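Local coordinates for protein tumour necrosis factor receptor (Ectromelia virus, PDB 3ON9) that probably binds host tumour necrosis factor and chemokines to blunt immune defence, this piece being its C-terminal chemokine-binding SECRET domain, at residues D54-T64 and L150-C160. Residues are numbered along the deposited sequence; the frame is centred on the assembly and turned at random.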
ATOM      1  N   ASP A  54       3.089  -2.765   9.428  1.00 15.26           N
ATOM      2  CA  ASP A  54       3.643  -2.103   8.259  1.00 17.82           C
ATOM      3  C   ASP A  54       5.146  -2.255   8.209  1.00 17.57           C
ATOM      4  O   ASP A  54       5.752  -2.802   9.125  1.00 18.86           O
ATOM      5  CB  ASP A  54       3.227  -0.632   8.177  1.00 16.65           C
ATOM      6  CG  ASP A  54       3.588   0.166   9.406  1.00 20.76           C
ATOM      7  OD1 ASP A  54       4.516  -0.219  10.157  1.00 21.59           O
ATOM      8  OD2 ASP A  54       2.923   1.200   9.606  1.00 22.21           O
ATOM      9  N   TYR A  55       5.749  -1.778   7.125  1.00 14.60           N
ATOM     10  CA  TYR A  55       7.191  -1.915   6.972  1.00 16.24           C
ATOM     11  C   TYR A  55       7.707  -0.927   5.941  1.00 16.57           C
ATOM     12  O   TYR A  55       6.941  -0.416   5.133  1.00 15.20           O
ATOM     13  CB  TYR A  55       7.567  -3.352   6.581  1.00 18.93           C
ATOM     14  CG  TYR A  55       6.904  -3.851   5.317  1.00 18.17           C
ATOM     15  CD1 TYR A  55       7.514  -3.689   4.076  1.00 18.05           C
ATOM     16  CD2 TYR A  55       5.658  -4.466   5.359  1.00 17.02           C
ATOM     17  CE1 TYR A  55       6.912  -4.145   2.922  1.00 18.32           C
ATOM     18  CE2 TYR A  55       5.046  -4.919   4.210  1.00 19.07           C
ATOM     19  CZ  TYR A  55       5.676  -4.754   2.987  1.00 17.40           C
ATOM     20  OH  TYR A  55       5.057  -5.211   1.833  1.00 21.27           O
ATOM     21  N   TYR A  56       9.008  -0.656   6.005  1.00 15.24           N
ATOM     22  CA  TYR A  56       9.698   0.234   5.083  1.00 13.77           C
ATOM     23  C   TYR A  56      11.162  -0.178   5.160  1.00 15.20           C
ATOM     24  O   TYR A  56      11.805  -0.044   6.205  1.00 17.56           O
ATOM     25  CB  TYR A  56       9.504   1.704   5.511  1.00 14.08           C
ATOM     26  CG  TYR A  56      10.323   2.704   4.724  1.00 14.57           C
ATOM     27  CD1 TYR A  56       9.855   3.224   3.524  1.00 15.52           C
ATOM     28  CD2 TYR A  56      11.562   3.135   5.187  1.00 15.50           C
ATOM     29  CE1 TYR A  56      10.615   4.139   2.789  1.00 16.12           C
ATOM     30  CE2 TYR A  56      12.322   4.042   4.467  1.00 15.77           C
ATOM     31  CZ  TYR A  56      11.839   4.548   3.273  1.00 15.77           C
ATOM     32  OH  TYR A  56      12.589   5.463   2.567  1.00 17.08           O
ATOM     33  N   SER A  57      11.681  -0.718   4.067  1.00 14.84           N
ATOM     34  CA  SER A  57      13.008  -1.312   4.070  1.00 16.18           C
ATOM     35  C   SER A  57      13.732  -0.934   2.786  1.00 16.61           C
ATOM     36  O   SER A  57      13.138  -0.955   1.696  1.00 15.95           O
ATOM     37  CB  SER A  57      12.895  -2.834   4.209  1.00 18.12           C
ATOM     38  OG  SER A  57      14.171  -3.417   4.384  1.00 16.58           O
ATOM     39  N   VAL A  58      15.013  -0.601   2.912  1.00 16.06           N
ATOM     40  CA  VAL A  58      15.754   0.033   1.834  1.00 15.49           C
ATOM     41  C   VAL A  58      17.048  -0.712   1.489  1.00 15.76           C
ATOM     42  O   VAL A  58      17.773  -1.189   2.375  1.00 18.11           O
ATOM     43  CB  VAL A  58      16.107   1.505   2.196  1.00 16.06           C
ATOM     44  CG1 VAL A  58      16.945   2.132   1.090  1.00 19.42           C
ATOM     45  CG2 VAL A  58      14.828   2.319   2.440  1.00 18.42           C
ATOM     46  N   VAL A  59      17.333  -0.806   0.192  1.00 15.47           N
ATOM     47  CA  VAL A  59      18.626  -1.275  -0.283  1.00 16.02           C
ATOM     48  C   VAL A  59      19.113  -0.200  -1.229  1.00 16.58           C
ATOM     49  O   VAL A  59      18.503   0.038  -2.273  1.00 16.93           O
ATOM     50  CB  VAL A  59      18.512  -2.601  -1.035  1.00 16.92           C
ATOM     51  CG1 VAL A  59      19.848  -2.963  -1.701  1.00 19.95           C
ATOM     52  CG2 VAL A  59      18.048  -3.703  -0.085  1.00 17.88           C
ATOM     53  N   ASP A  60      20.192   0.464  -0.831  1.00 20.26           N
ATOM     54  CA  ASP A  60      20.710   1.656  -1.495  1.00 22.30           C
ATOM     55  C   ASP A  60      19.637   2.750  -1.578  1.00 22.59           C
ATOM     56  O   ASP A  60      19.319   3.376  -0.565  1.00 24.32           O
ATOM     57  CB  ASP A  60      21.336   1.325  -2.845  1.00 24.29           C
ATOM     58  CG  ASP A  60      22.254   2.429  -3.355  1.00 23.42           C
ATOM     59  OD1 ASP A  60      22.653   3.316  -2.573  1.00 29.15           O
ATOM     60  OD2 ASP A  60      22.573   2.401  -4.556  1.00 31.95           O
ATOM     61  N   LYS A  61      19.087   2.986  -2.764  1.00 20.66           N
ATOM     62  CA  LYS A  61      18.062   4.019  -2.906  1.00 19.97           C
ATOM     63  C   LYS A  61      16.705   3.416  -3.252  1.00 18.55           C
ATOM     64  O   LYS A  61      15.784   4.137  -3.624  1.00 17.05           O
ATOM     65  CB  LYS A  61      18.461   5.049  -3.959  1.00 19.24           C
ATOM     66  CG  LYS A  61      19.719   5.848  -3.629  1.00 24.94           C
ATOM     67  CD  LYS A  61      20.019   6.824  -4.761  1.00 31.57           C
ATOM     68  CE  LYS A  61      21.087   7.832  -4.365  1.00 42.16           C
ATOM     69  NZ  LYS A  61      22.449   7.234  -4.399  1.00 47.63           N
ATOM     70  N   LEU A  62      16.596   2.095  -3.118  1.00 17.20           N
ATOM     71  CA  LEU A  62      15.373   1.369  -3.461  1.00 15.54           C
ATOM     72  C   LEU A  62      14.613   0.983  -2.197  1.00 16.53           C
ATOM     73  O   LEU A  62      15.167   0.337  -1.317  1.00 17.88           O
ATOM     74  CB  LEU A  62      15.712   0.096  -4.243  1.00 16.33           C
ATOM     75  CG  LEU A  62      14.562  -0.867  -4.553  1.00 15.85           C
ATOM     76  CD1 LEU A  62      13.571  -0.211  -5.514  1.00 18.89           C
ATOM     77  CD2 LEU A  62      15.121  -2.155  -5.145  1.00 19.86           C
ATOM     78  N   ALA A  63      13.343   1.359  -2.126  1.00 17.02           N
ATOM     79  CA  ALA A  63      12.528   1.049  -0.953  1.00 14.36           C
ATOM     80  C   ALA A  63      11.357   0.129  -1.283  1.00 15.28           C
ATOM     81  O   ALA A  63      10.708   0.289  -2.313  1.00 15.22           O
ATOM     82  CB  ALA A  63      12.009   2.327  -0.325  1.00 17.39           C
ATOM     83  N   THR A  64      11.099  -0.828  -0.396  1.00 15.45           N
ATOM     84  CA  THR A  64       9.823  -1.525  -0.399  1.00 16.56           C
ATOM     85  C   THR A  64       9.128  -1.188   0.913  1.00 15.71           C
ATOM     86  O   THR A  64       9.773  -1.075   1.942  1.00 15.95           O
ATOM     87  CB  THR A  64       9.966  -3.059  -0.578  1.00 15.19           C
ATOM     88  OG1 THR A  64       8.664  -3.656  -0.697  1.00 17.01           O
ATOM     89  CG2 THR A  64      10.704  -3.691   0.593  1.00 18.58           C
ATOM     90  N   LEU A 150       9.611  -1.837 -10.443  1.00 17.64           N
ATOM     91  CA  LEU A 150      10.749  -2.132  -9.575  1.00 16.52           C
ATOM     92  C   LEU A 150      10.770  -3.585  -9.117  1.00 14.95           C
ATOM     93  O   LEU A 150       9.733  -4.155  -8.774  1.00 17.84           O
ATOM     94  CB  LEU A 150      10.703  -1.220  -8.348  1.00 15.60           C
ATOM     95  CG  LEU A 150      10.817   0.270  -8.645  1.00 16.78           C
ATOM     96  CD1 LEU A 150      10.415   1.099  -7.406  1.00 14.35           C
ATOM     97  CD2 LEU A 150      12.225   0.618  -9.151  1.00 16.22           C
ATOM     98  N   ASN A 151      11.966  -4.172  -9.108  1.00 15.68           N
ATOM     99  CA  ASN A 151      12.152  -5.478  -8.494  1.00 15.82           C
ATOM    100  C   ASN A 151      12.642  -5.286  -7.065  1.00 17.21           C
ATOM    101  O   ASN A 151      13.754  -4.789  -6.845  1.00 17.94           O
ATOM    102  CB  ASN A 151      13.164  -6.306  -9.295  1.00 19.32           C
ATOM    103  CG  ASN A 151      13.332  -7.708  -8.758  1.00 18.09           C
ATOM    104  OD1 ASN A 151      12.642  -8.119  -7.824  1.00 17.61           O
ATOM    105  ND2 ASN A 151      14.261  -8.459  -9.356  1.00 18.39           N
ATOM    106  N   VAL A 152      11.799  -5.654  -6.100  1.00 15.78           N
ATOM    107  CA  VAL A 152      12.169  -5.572  -4.696  1.00 17.08           C
ATOM    108  C   VAL A 152      12.197  -6.949  -4.052  1.00 16.73           C
ATOM    109  O   VAL A 152      12.168  -7.065  -2.822  1.00 16.62           O
ATOM    110  CB  VAL A 152      11.209  -4.651  -3.900  1.00 16.94           C
ATOM    111  CG1 VAL A 152      11.339  -3.208  -4.370  1.00 17.13           C
ATOM    112  CG2 VAL A 152       9.781  -5.156  -4.012  1.00 18.37           C
ATOM    113  N   ASP A 153      12.265  -7.999  -4.875  1.00 15.74           N
ATOM    114  CA  ASP A 153      12.329  -9.348  -4.331  1.00 16.89           C
ATOM    115  C   ASP A 153      13.415  -9.478  -3.272  1.00 19.11           C
ATOM    116  O   ASP A 153      14.519  -8.946  -3.423  1.00 16.83           O
ATOM    117  CB  ASP A 153      12.620 -10.370  -5.436  1.00 18.51           C
ATOM    118  CG  ASP A 153      11.440 -10.593  -6.364  1.00 22.62           C
ATOM    119  OD1 ASP A 153      10.370  -9.975  -6.167  1.00 21.32           O
ATOM    120  OD2 ASP A 153      11.593 -11.411  -7.300  1.00 24.30           O
ATOM    121  N   HIS A 154      13.095 -10.216  -2.216  1.00 20.18           N
ATOM    122  CA  HIS A 154      14.058 -10.566  -1.171  1.00 19.51           C
ATOM    123  C   HIS A 154      14.533  -9.400  -0.300  1.00 20.35           C
ATOM    124  O   HIS A 154      15.550  -9.519   0.368  1.00 20.35           O
ATOM    125  CB  HIS A 154      15.267 -11.293  -1.762  1.00 20.13           C
ATOM    126  CG  HIS A 154      14.908 -12.364  -2.748  1.00 20.37           C
ATOM    127  ND1 HIS A 154      14.072 -13.412  -2.436  1.00 24.13           N
ATOM    128  CD2 HIS A 154      15.275 -12.544  -4.039  1.00 25.10           C
ATOM    129  CE1 HIS A 154      13.933 -14.192  -3.496  1.00 25.69           C
ATOM    130  NE2 HIS A 154      14.654 -13.688  -4.480  1.00 24.00           N
ATOM    131  N   ILE A 155      13.814  -8.282  -0.308  1.00 17.00           N
ATOM    132  CA  ILE A 155      14.052  -7.226   0.683  1.00 14.77           C
ATOM    133  C   ILE A 155      13.058  -7.493   1.813  1.00 17.35           C
ATOM    134  O   ILE A 155      11.855  -7.520   1.580  1.00 17.96           O
ATOM    135  CB  ILE A 155      13.834  -5.809   0.087  1.00 14.62           C
ATOM    136  CG1 ILE A 155      14.754  -5.565  -1.116  1.00 18.57           C
ATOM    137  CG2 ILE A 155      14.042  -4.714   1.162  1.00 16.80           C
ATOM    138  CD1 ILE A 155      14.529  -4.208  -1.795  1.00 17.78           C
ATOM    139  N   PRO A 156      13.558  -7.716   3.041  1.00 17.62           N
ATOM    140  CA  PRO A 156      12.682  -8.124   4.150  1.00 20.03           C
ATOM    141  C   PRO A 156      11.803  -6.980   4.677  1.00 19.59           C
ATOM    142  O   PRO A 156      12.128  -5.812   4.474  1.00 17.50           O
ATOM    143  CB  PRO A 156      13.656  -8.572   5.242  1.00 21.16           C
ATOM    144  CG  PRO A 156      14.980  -8.021   4.883  1.00 19.58           C
ATOM    145  CD  PRO A 156      14.963  -7.554   3.444  1.00 16.70           C
ATOM    146  N   PRO A 157      10.697  -7.322   5.352  1.00 19.25           N
ATOM    147  CA  PRO A 157       9.716  -6.329   5.805  1.00 15.68           C
ATOM    148  C   PRO A 157      10.069  -5.735   7.161  1.00 15.64           C
ATOM    149  O   PRO A 157       9.313  -5.903   8.125  1.00 18.12           O
ATOM    150  CB  PRO A 157       8.415  -7.131   5.904  1.00 17.80           C
ATOM    151  CG  PRO A 157       8.844  -8.553   6.129  1.00 19.77           C
ATOM    152  CD  PRO A 157      10.267  -8.705   5.627  1.00 19.83           C
ATOM    153  N   ASN A 158      11.205  -5.050   7.223  1.00 17.21           N
ATOM    154  CA  ASN A 158      11.614  -4.391   8.458  1.00 16.52           C
ATOM    155  C   ASN A 158      10.652  -3.278   8.812  1.00 18.07           C
ATOM    156  O   ASN A 158      10.303  -2.472   7.948  1.00 18.46           O
ATOM    157  CB  ASN A 158      12.997  -3.777   8.300  1.00 17.73           C
ATOM    158  CG  ASN A 158      14.054  -4.808   8.056  1.00 22.43           C
ATOM    159  OD1 ASN A 158      14.592  -5.408   8.999  1.00 23.30           O
ATOM    160  ND2 ASN A 158      14.367  -5.026   6.794  1.00 20.46           N
ATOM    161  N   ASP A 159      10.242  -3.206  10.078  1.00 19.82           N
ATOM    162  CA  ASP A 159       9.355  -2.118  10.489  1.00 19.42           C
ATOM    163  C   ASP A 159      10.142  -0.859  10.859  1.00 17.04           C
ATOM    164  O   ASP A 159      11.370  -0.819  10.739  1.00 17.75           O
ATOM    165  CB  ASP A 159       8.363  -2.557  11.587  1.00 20.90           C
ATOM    166  CG  ASP A 159       9.024  -2.827  12.920  1.00 24.73           C
ATOM    167  OD1 ASP A 159      10.065  -2.201  13.220  1.00 22.82           O
ATOM    168  OD2 ASP A 159       8.473  -3.652  13.693  1.00 26.68           O
ATOM    169  N   CYS A 160       9.435   0.184  11.272  1.00 17.51           N
ATOM    170  CA  CYS A 160      10.060   1.485  11.494  1.00 17.73           C
ATOM    171  C   CYS A 160      10.701   1.647  12.860  1.00 18.47           C
ATOM    172  O   CYS A 160      11.448   2.598  13.075  1.00 17.88           O
ATOM    173  CB  CYS A 160       9.041   2.614  11.310  1.00 16.17           C
ATOM    174  SG  CYS A 160       8.625   2.930   9.565  1.00 18.59           S
TER
HETATM  175  O   HOH W   1       6.636   0.288  11.883  1.00 22.29           O
HETATM  176  O   HOH W   2      12.983  -0.206   8.591  1.00 21.03           O
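Asn158 holds Tyr56 and Ser57 of edge strand 51-59 by two bonds, one from its backbone and one from its side chain, although the tail 150-160 forms no strand. Its carbonyl O accepts the N-H of Tyr56 almost head-on (Tyr56 N to Asn158 O 3.0 Å, C=O...N angle 170°), while Asn158 ND2 donates to Ser57 OG at 2.9 Å, the hydroxyl lying 18° out of the amide plane. Ser57 OG stands anti to its own nitrogen (chi1 -173°), which turns it to this amide and to the methyl CG2 of Ile155. Just before, Pro157, centre of an inverse gamma turn, lays CB over one face of the Tyr55 ring, 4.0 Å from its centroid, in a CH-pi contact. Farther along the hairpin the contact turns apolar: Leu62 CD1 touches both Leu150 CD1 and Val152 CG1, and CD2 lies 4.0 Å from Ile155 CD1; Ile155 CG2 also meets Thr64 CG2 at 3.5 Å. Back beyond the Tyr56 bond, one water links Asp54 OD1 to Cys160 N, Asp54 OD2 bonds Ser25 OG, and the Cys160-Cys23 disulfide fixes the tail covalently. The C-terminal tail thus packs across the 51-59/62-69 beta-hairpin, at the margin of the SECRET beta-sandwich.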